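Local structure of mitogen-activated protein kinase kinase kinase 7 interacting protein 1 (Anopheles gambiae, 2IRM) at residues A[50-55]-A[159-164]; A[172-177]-A[221-226]; A[276-281]-A[346-351]. The protein probably acts as an adapter that associates with the kinase TAK1 and triggers its autophosphorylation and activation, while carrying a PP2C-type phosphatase fold. All blocks are in the same frame, centred on the assembly; numbering follows the deposited sequence.

Contact 1. Residues A[50-55]-A[159-164]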
# COMPACT_ATOMS: atom_id res chain seq x y z
N THR A 50 13.81 -18.29 -4.87
CA THR A 50 12.61 -17.57 -4.47
C THR A 50 12.83 -16.61 -3.31
O THR A 50 13.43 -16.96 -2.29
CB THR A 50 11.48 -18.54 -4.08
OG1 THR A 50 11.44 -19.64 -5.00
CG2 THR A 50 10.14 -17.82 -4.08
N SER A 51 12.34 -15.39 -3.49
CA SER A 51 12.32 -14.38 -2.44
C SER A 51 11.12 -13.44 -2.61
O SER A 51 10.64 -13.24 -3.72
CB SER A 51 13.63 -13.59 -2.43
OG SER A 51 13.95 -13.14 -3.73
N LEU A 52 10.64 -12.88 -1.51
CA LEU A 52 9.45 -12.04 -1.52
C LEU A 52 9.73 -10.68 -0.90
O LEU A 52 10.34 -10.57 0.16
CB LEU A 52 8.33 -12.73 -0.74
CG LEU A 52 6.87 -12.68 -1.19
CD1 LEU A 52 5.98 -13.16 -0.04
CD2 LEU A 52 6.42 -11.31 -1.69
N TYR A 53 9.28 -9.63 -1.58
CA TYR A 53 9.29 -8.28 -1.03
C TYR A 53 7.87 -7.73 -1.11
O TYR A 53 7.26 -7.70 -2.19
CB TYR A 53 10.29 -7.39 -1.78
CG TYR A 53 11.64 -8.03 -1.93
CD1 TYR A 53 12.57 -8.01 -0.90
CD2 TYR A 53 11.98 -8.69 -3.11
CE1 TYR A 53 13.80 -8.62 -1.03
CE2 TYR A 53 13.21 -9.31 -3.25
CZ TYR A 53 14.12 -9.27 -2.22
OH TYR A 53 15.34 -9.88 -2.37
N ALA A 54 7.34 -7.33 0.04
CA ALA A 54 5.95 -6.93 0.16
C ALA A 54 5.76 -5.87 1.22
O ALA A 54 6.42 -5.90 2.26
CB ALA A 54 5.10 -8.14 0.48
N ILE A 55 4.87 -4.92 0.95
CA ILE A 55 4.37 -4.02 1.97
C ILE A 55 2.86 -4.09 1.95
O ILE A 55 2.22 -4.01 0.91
CB ILE A 55 4.78 -2.55 1.77
CG1 ILE A 55 6.27 -2.41 1.51
CG2 ILE A 55 4.40 -1.73 2.99
CD1 ILE A 55 6.67 -1.03 1.06
N LEU A 159 3.16 -6.64 -3.50
CA LEU A 159 4.15 -7.70 -3.33
C LEU A 159 4.88 -8.11 -4.58
O LEU A 159 4.30 -8.65 -5.51
CB LEU A 159 3.60 -8.90 -2.53
CG LEU A 159 2.31 -9.68 -2.80
CD1 LEU A 159 2.45 -10.53 -4.05
CD2 LEU A 159 2.01 -10.57 -1.61
N ALA A 160 6.18 -7.81 -4.58
CA ALA A 160 7.10 -8.24 -5.62
C ALA A 160 7.68 -9.59 -5.24
O ALA A 160 8.15 -9.77 -4.12
CB ALA A 160 8.22 -7.22 -5.80
N LEU A 161 7.63 -10.52 -6.19
CA LEU A 161 8.10 -11.89 -5.98
C LEU A 161 9.16 -12.25 -7.01
O LEU A 161 8.84 -12.54 -8.16
CB LEU A 161 6.91 -12.86 -6.03
CG LEU A 161 6.99 -14.36 -5.70
CD1 LEU A 161 7.01 -15.18 -6.97
CD2 LEU A 161 8.15 -14.73 -4.79
N ILE A 162 10.43 -12.22 -6.61
CA ILE A 162 11.52 -12.58 -7.51
C ILE A 162 11.77 -14.09 -7.52
O ILE A 162 12.39 -14.65 -6.59
CB ILE A 162 12.84 -11.83 -7.20
CG1 ILE A 162 12.57 -10.32 -7.04
CG2 ILE A 162 13.89 -12.10 -8.28
CD1 ILE A 162 13.80 -9.49 -6.71
N HIS A 163 11.28 -14.74 -8.57
CA HIS A 163 11.46 -16.17 -8.74
C HIS A 163 12.42 -16.45 -9.88
O HIS A 163 12.04 -16.38 -11.04
CB HIS A 163 10.12 -16.87 -8.97
CG HIS A 163 10.20 -18.36 -8.87
ND1 HIS A 163 10.01 -19.19 -9.95
CD2 HIS A 163 10.47 -19.17 -7.82
CE1 HIS A 163 10.15 -20.45 -9.57
NE2 HIS A 163 10.43 -20.47 -8.28
N ARG A 164 13.66 -16.77 -9.51
CA ARG A 164 14.72 -17.18 -10.45
C ARG A 164 14.86 -16.30 -11.69
O ARG A 164 14.39 -16.65 -12.78
CB ARG A 164 14.61 -18.68 -10.81
CG ARG A 164 13.25 -19.16 -11.30
CD ARG A 164 13.16 -20.67 -11.26
NE ARG A 164 14.13 -21.29 -12.18
CZ ARG A 164 14.49 -22.57 -12.14
NH1 ARG A 164 13.98 -23.39 -11.23
NH2 ARG A 164 15.37 -23.03 -13.02

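Contact 2. Residues A[172-177]-A[221-226]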
# COMPACT_ATOMS: atom_id res chain seq x y z
N ILE A 172 -2.70 -4.36 -4.92
CA ILE A 172 -4.06 -3.86 -4.79
C ILE A 172 -4.03 -2.62 -3.89
O ILE A 172 -3.31 -2.59 -2.88
CB ILE A 172 -5.03 -4.92 -4.25
CG1 ILE A 172 -6.47 -4.43 -4.35
CG2 ILE A 172 -4.70 -5.29 -2.82
CD1 ILE A 172 -7.51 -5.54 -4.37
N GLY A 173 -4.80 -1.60 -4.26
CA GLY A 173 -4.91 -0.40 -3.43
C GLY A 173 -3.79 0.60 -3.60
O GLY A 173 -3.30 0.81 -4.71
N ASN A 174 -3.39 1.20 -2.48
CA ASN A 174 -2.52 2.38 -2.48
C ASN A 174 -1.04 2.15 -2.67
O ASN A 174 -0.38 2.96 -3.32
CB ASN A 174 -2.76 3.20 -1.21
CG ASN A 174 -4.10 3.93 -1.23
OD1 ASN A 174 -4.83 3.91 -2.23
ND2 ASN A 174 -4.43 4.57 -0.12
N CYS A 175 -0.51 1.07 -2.11
CA CYS A 175 0.92 0.74 -2.23
C CYS A 175 1.41 0.75 -3.69
O CYS A 175 0.62 0.53 -4.62
CB CYS A 175 1.22 -0.61 -1.59
SG CYS A 175 0.64 -0.82 0.10
N ARG A 176 2.71 0.97 -3.88
CA ARG A 176 3.25 1.15 -5.23
C ARG A 176 4.61 0.51 -5.46
O ARG A 176 5.42 0.42 -4.54
CB ARG A 176 3.31 2.65 -5.56
CG ARG A 176 3.41 2.99 -7.04
CD ARG A 176 3.49 4.49 -7.24
NE ARG A 176 2.33 5.19 -6.68
CZ ARG A 176 2.32 6.50 -6.41
NH1 ARG A 176 3.41 7.23 -6.64
NH2 ARG A 176 1.23 7.07 -5.92
N ALA A 177 4.86 0.11 -6.70
CA ALA A 177 6.11 -0.51 -7.12
C ALA A 177 6.76 0.20 -8.32
O ALA A 177 6.13 0.41 -9.37
CB ALA A 177 5.86 -1.96 -7.46
N VAL A 221 -11.58 12.85 3.40
CA VAL A 221 -11.04 11.49 3.44
C VAL A 221 -9.71 11.39 2.69
O VAL A 221 -9.68 11.47 1.47
CB VAL A 221 -12.10 10.35 3.06
CG1 VAL A 221 -13.32 10.91 2.35
CG2 VAL A 221 -11.47 9.21 2.28
N PRO A 222 -8.60 11.21 3.45
CA PRO A 222 -7.21 11.31 2.98
C PRO A 222 -6.96 10.79 1.55
O PRO A 222 -6.93 11.61 0.63
CB PRO A 222 -6.43 10.50 4.03
CG PRO A 222 -7.19 10.77 5.31
CD PRO A 222 -8.66 10.86 4.89
N LEU A 223 -6.77 9.49 1.39
CA LEU A 223 -6.35 8.92 0.12
C LEU A 223 -7.06 7.59 -0.15
O LEU A 223 -6.41 6.56 -0.34
CB LEU A 223 -4.84 8.72 0.09
CG LEU A 223 -4.18 8.71 -1.29
CD1 LEU A 223 -3.11 7.64 -1.37
CD2 LEU A 223 -5.22 8.52 -2.38
N TYR A 224 -8.39 7.63 -0.17
CA TYR A 224 -9.19 6.42 -0.14
C TYR A 224 -8.81 5.46 -1.27
O TYR A 224 -8.88 5.81 -2.45
CB TYR A 224 -10.66 6.78 -0.23
CG TYR A 224 -11.57 5.71 0.26
CD1 TYR A 224 -11.72 5.48 1.62
CD2 TYR A 224 -12.29 4.93 -0.64
CE1 TYR A 224 -12.57 4.50 2.08
CE2 TYR A 224 -13.15 3.94 -0.18
CZ TYR A 224 -13.27 3.73 1.18
OH TYR A 224 -14.11 2.76 1.66
N SER A 225 -8.37 4.26 -0.90
CA SER A 225 -8.08 3.26 -1.88
C SER A 225 -9.42 2.72 -2.34
O SER A 225 -10.31 2.47 -1.53
CB SER A 225 -7.21 2.15 -1.29
OG SER A 225 -7.91 1.45 -0.29
N THR A 226 -9.55 2.56 -3.64
CA THR A 226 -10.81 2.19 -4.26
C THR A 226 -10.81 0.69 -4.55
O THR A 226 -11.76 0.16 -5.14
CB THR A 226 -10.95 2.95 -5.57
OG1 THR A 226 -9.79 2.70 -6.37
CG2 THR A 226 -11.03 4.44 -5.31

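Contact 3. Residues A[276-281]-A[346-351]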
# COMPACT_ATOMS: atom_id res chain seq x y z
N SER A 276 1.32 2.89 1.33
CA SER A 276 0.24 3.87 1.24
C SER A 276 0.61 5.23 1.86
O SER A 276 0.48 6.28 1.21
CB SER A 276 -1.01 3.31 1.91
OG SER A 276 -1.96 4.32 2.14
N GLY A 277 1.06 5.21 3.11
CA GLY A 277 1.46 6.43 3.79
C GLY A 277 2.44 7.23 2.96
O GLY A 277 2.34 8.47 2.88
N LEU A 278 3.37 6.51 2.33
CA LEU A 278 4.42 7.14 1.54
C LEU A 278 3.84 7.77 0.29
O LEU A 278 4.21 8.89 -0.07
CB LEU A 278 5.52 6.14 1.19
CG LEU A 278 6.60 6.62 0.23
CD1 LEU A 278 7.19 7.93 0.68
CD2 LEU A 278 7.67 5.59 0.14
N CYS A 279 2.94 7.06 -0.37
CA CYS A 279 2.31 7.61 -1.55
C CYS A 279 1.51 8.86 -1.20
O CYS A 279 1.65 9.90 -1.86
CB CYS A 279 1.46 6.56 -2.24
SG CYS A 279 2.47 5.21 -2.84
N ARG A 280 0.70 8.76 -0.15
CA ARG A 280 -0.09 9.89 0.32
C ARG A 280 0.81 11.11 0.48
O ARG A 280 0.56 12.15 -0.13
CB ARG A 280 -0.78 9.56 1.63
CG ARG A 280 -2.17 10.09 1.72
CD ARG A 280 -2.70 9.98 3.12
NE ARG A 280 -2.78 11.29 3.74
CZ ARG A 280 -2.89 11.50 5.05
NH1 ARG A 280 -2.92 10.48 5.89
NH2 ARG A 280 -2.96 12.75 5.52
N ALA A 281 1.86 10.96 1.28
CA ALA A 281 2.79 12.05 1.59
C ALA A 281 3.37 12.69 0.34
O ALA A 281 3.31 13.91 0.20
CB ALA A 281 3.91 11.57 2.49
N ASP A 346 0.47 9.00 7.57
CA ASP A 346 0.28 7.57 7.81
C ASP A 346 1.66 6.97 7.91
O ASP A 346 2.66 7.66 7.72
CB ASP A 346 -0.54 6.93 6.69
CG ASP A 346 -1.94 7.53 6.57
OD1 ASP A 346 -2.56 7.83 7.62
OD2 ASP A 346 -2.43 7.69 5.43
N ASP A 347 1.75 5.69 8.24
CA ASP A 347 3.05 5.04 8.34
C ASP A 347 3.73 5.09 6.99
O ASP A 347 3.18 4.61 5.99
CB ASP A 347 2.90 3.62 8.83
CG ASP A 347 2.24 3.55 10.19
OD1 ASP A 347 2.96 3.73 11.20
OD2 ASP A 347 1.01 3.34 10.25
N VAL A 348 4.89 5.73 6.95
CA VAL A 348 5.68 5.80 5.74
C VAL A 348 6.61 4.59 5.72
O VAL A 348 7.27 4.30 6.73
CB VAL A 348 6.50 7.11 5.67
CG1 VAL A 348 7.44 7.09 4.47
CG2 VAL A 348 5.58 8.31 5.60
N THR A 349 6.65 3.89 4.60
CA THR A 349 7.58 2.78 4.46
C THR A 349 8.19 2.73 3.08
O THR A 349 7.49 2.86 2.08
CB THR A 349 6.92 1.43 4.82
OG1 THR A 349 6.67 1.39 6.23
CG2 THR A 349 7.82 0.25 4.45
N LEU A 350 9.50 2.56 3.06
CA LEU A 350 10.26 2.48 1.83
C LEU A 350 11.12 1.21 1.79
O LEU A 350 11.88 0.92 2.72
CB LEU A 350 11.12 3.74 1.71
CG LEU A 350 11.90 3.95 0.41
CD1 LEU A 350 11.00 3.84 -0.79
CD2 LEU A 350 12.58 5.30 0.44
N LEU A 351 10.99 0.45 0.71
CA LEU A 351 11.82 -0.73 0.49
C LEU A 351 12.60 -0.61 -0.81
O LEU A 351 11.99 -0.49 -1.88
CB LEU A 351 10.97 -1.99 0.44
CG LEU A 351 11.05 -2.92 1.65
CD1 LEU A 351 10.59 -2.24 2.94
CD2 LEU A 351 10.24 -4.17 1.40

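Contact 1. Residues A[50-55]-A[159-164]
Tyr53 CG and Ile162 CG1 both lie beside the backbone N, anti to the carbonyl carbon (chi1 -49° in each), and an extended chi2 then carries CD1 of Ile162 to the edge of the tyrosine ring, 3.5 Å from Tyr53 CE2. The two residues lie on adjacent antiparallel strands in one sheet of the PP2C beta sandwich. Backbone bonds between the strands come in two pairs. Tyr53 N gives a nearly straight one of 2.8 Å to Ala160 O, and Ala160 N returns one to Tyr53 O; further along, Ser51 N reaches Ile162 O, but the bond back from Ile162 N to Ser51 O is weak. Ser51, Tyr53, Ala160 and Ile162 point to one face of the sheet. The lone methyl of Ala160 lies beside Leu167 and Leu169 of strand 166-172, and the side chain of Tyr53 also touches Leu273 of the facing sheet, its OH hydrogen-bonded to Arg353 NE. The opposite face holds Thr50, Leu52, Ala54, Leu159, Leu161 and His163. Its apolar chains touch across the strands: Leu52 CD2 lies 3.8 Å from Leu159 CB, which in turn rests on the methyl of Ala54, and Leu161 CD2 lies 3.7 Å from Thr50 CG2. Beta-branched threonine suits an extended backbone and here presents a methyl and a hydroxyl separately. The methyl joins the leucine, while Thr50 OG1 sits at the edge of the imidazole, nearest His163 CD2.

Contact 2. Residues A[172-177]-A[221-226]
Asn174 directs its CB at the loop 221-226, and the rest of its side chain meets backbone and side-chain atoms of Leu223 and Ser225. With CG anti to its own carbonyl carbon (chi1 -72°), the amide carbon comes 3.6 Å from both Ser225 CB and Leu223 O. From there the two branches part. OD1 rests against Ser225, 3.1 Å from its CB, while ND2 donates to Leu223 O over 2.8 Å. That bond is fairly straight (154°), and the acceptor lies a little out of the amide plane. ND2 also has the CD1 methyl of Leu223 at 3.6 Å, the two side chains sliding past each other in opposite directions, and a weak hydrogen bond to Ser276 OG. Gly173 has a positive phi of 83°, a conformation easy for glycine, and its CA packs on Ser225 CB. Gly173 and Asn174 belong to the turn 173-175 through which the chain leaves strand 166-172 in one sheet of the PP2C sandwich for strand 176-181 in the other; Asn174 N is hydrogen-bonded to Ser156 OG. One side-chain donor thus satisfies a loop carbonyl and ties it to the turn; asparagine's short, uncharged amide suits so buried a place.

Contact 3. Residues A[276-281]-A[346-351]
Gly277 lies against the backbone of Asp346 and Asp347, its CA 3.3 Å from Asp347 O in a CH...O contact and 3.6 Å from Asp346 CB. Having no side chain on the surface turned to residues 346-347, glycine lets the helix come this near. Next to it the packing is apolar: chi1 of 173° sets Leu278 CG anti to the backbone N, and from there CD1 lies 3.9 Å from Val348 CG1 and CD2 3.9 Å from Leu350 CD1. Ile322 of helix 311-334 also touches Leu278, and Val318 and Val319 of that helix touch Leu350. Here, at one of the helix-on-sheet joins of the PP2C sandwich, helix 276-285 crosses strand 344-354 steeply, at 105° between the short segments; the strand's valine and leucine suit an extended backbone and offer the helix apolar groups. Toward solvent the contact changes character. Partly exposed Asp346 reaches Arg280 by its carboxylate alone, in a salt bridge of 2.9 Å from NH1 to OD2. The oxygen lies in the guanidinium plane, but NH1 stands above the carboxylate plane, the two groups being turned 65° apart. Arg280 itself is buried, its N-H groups shared out: NE to Glu284, NH2 to Ser344 OG.

Overall arrangement
All three contacts are largely buried, but they hold different elements of the sandwich. Contact 1 lies within one sheet, its centre about 15 Å from the centre of the chain, and relies on regular backbone pairing. Contact 3 sets a helix on a strand of the other sheet, with apolar packing inside and a salt bridge at its partly exposed margin. Contact 2, nearest the chain centre, involves no strand pairing and depends on one amide. Contacts 2 and 3, their centres about 10 Å apart, meet where Leu223 packs on Arg280. The centres of contacts 1 and 2 are about 20 Å apart, yet Ile55 O touches Cys175 in the turn, and the Ile55 side chain touches Thr349 of the facing sheet.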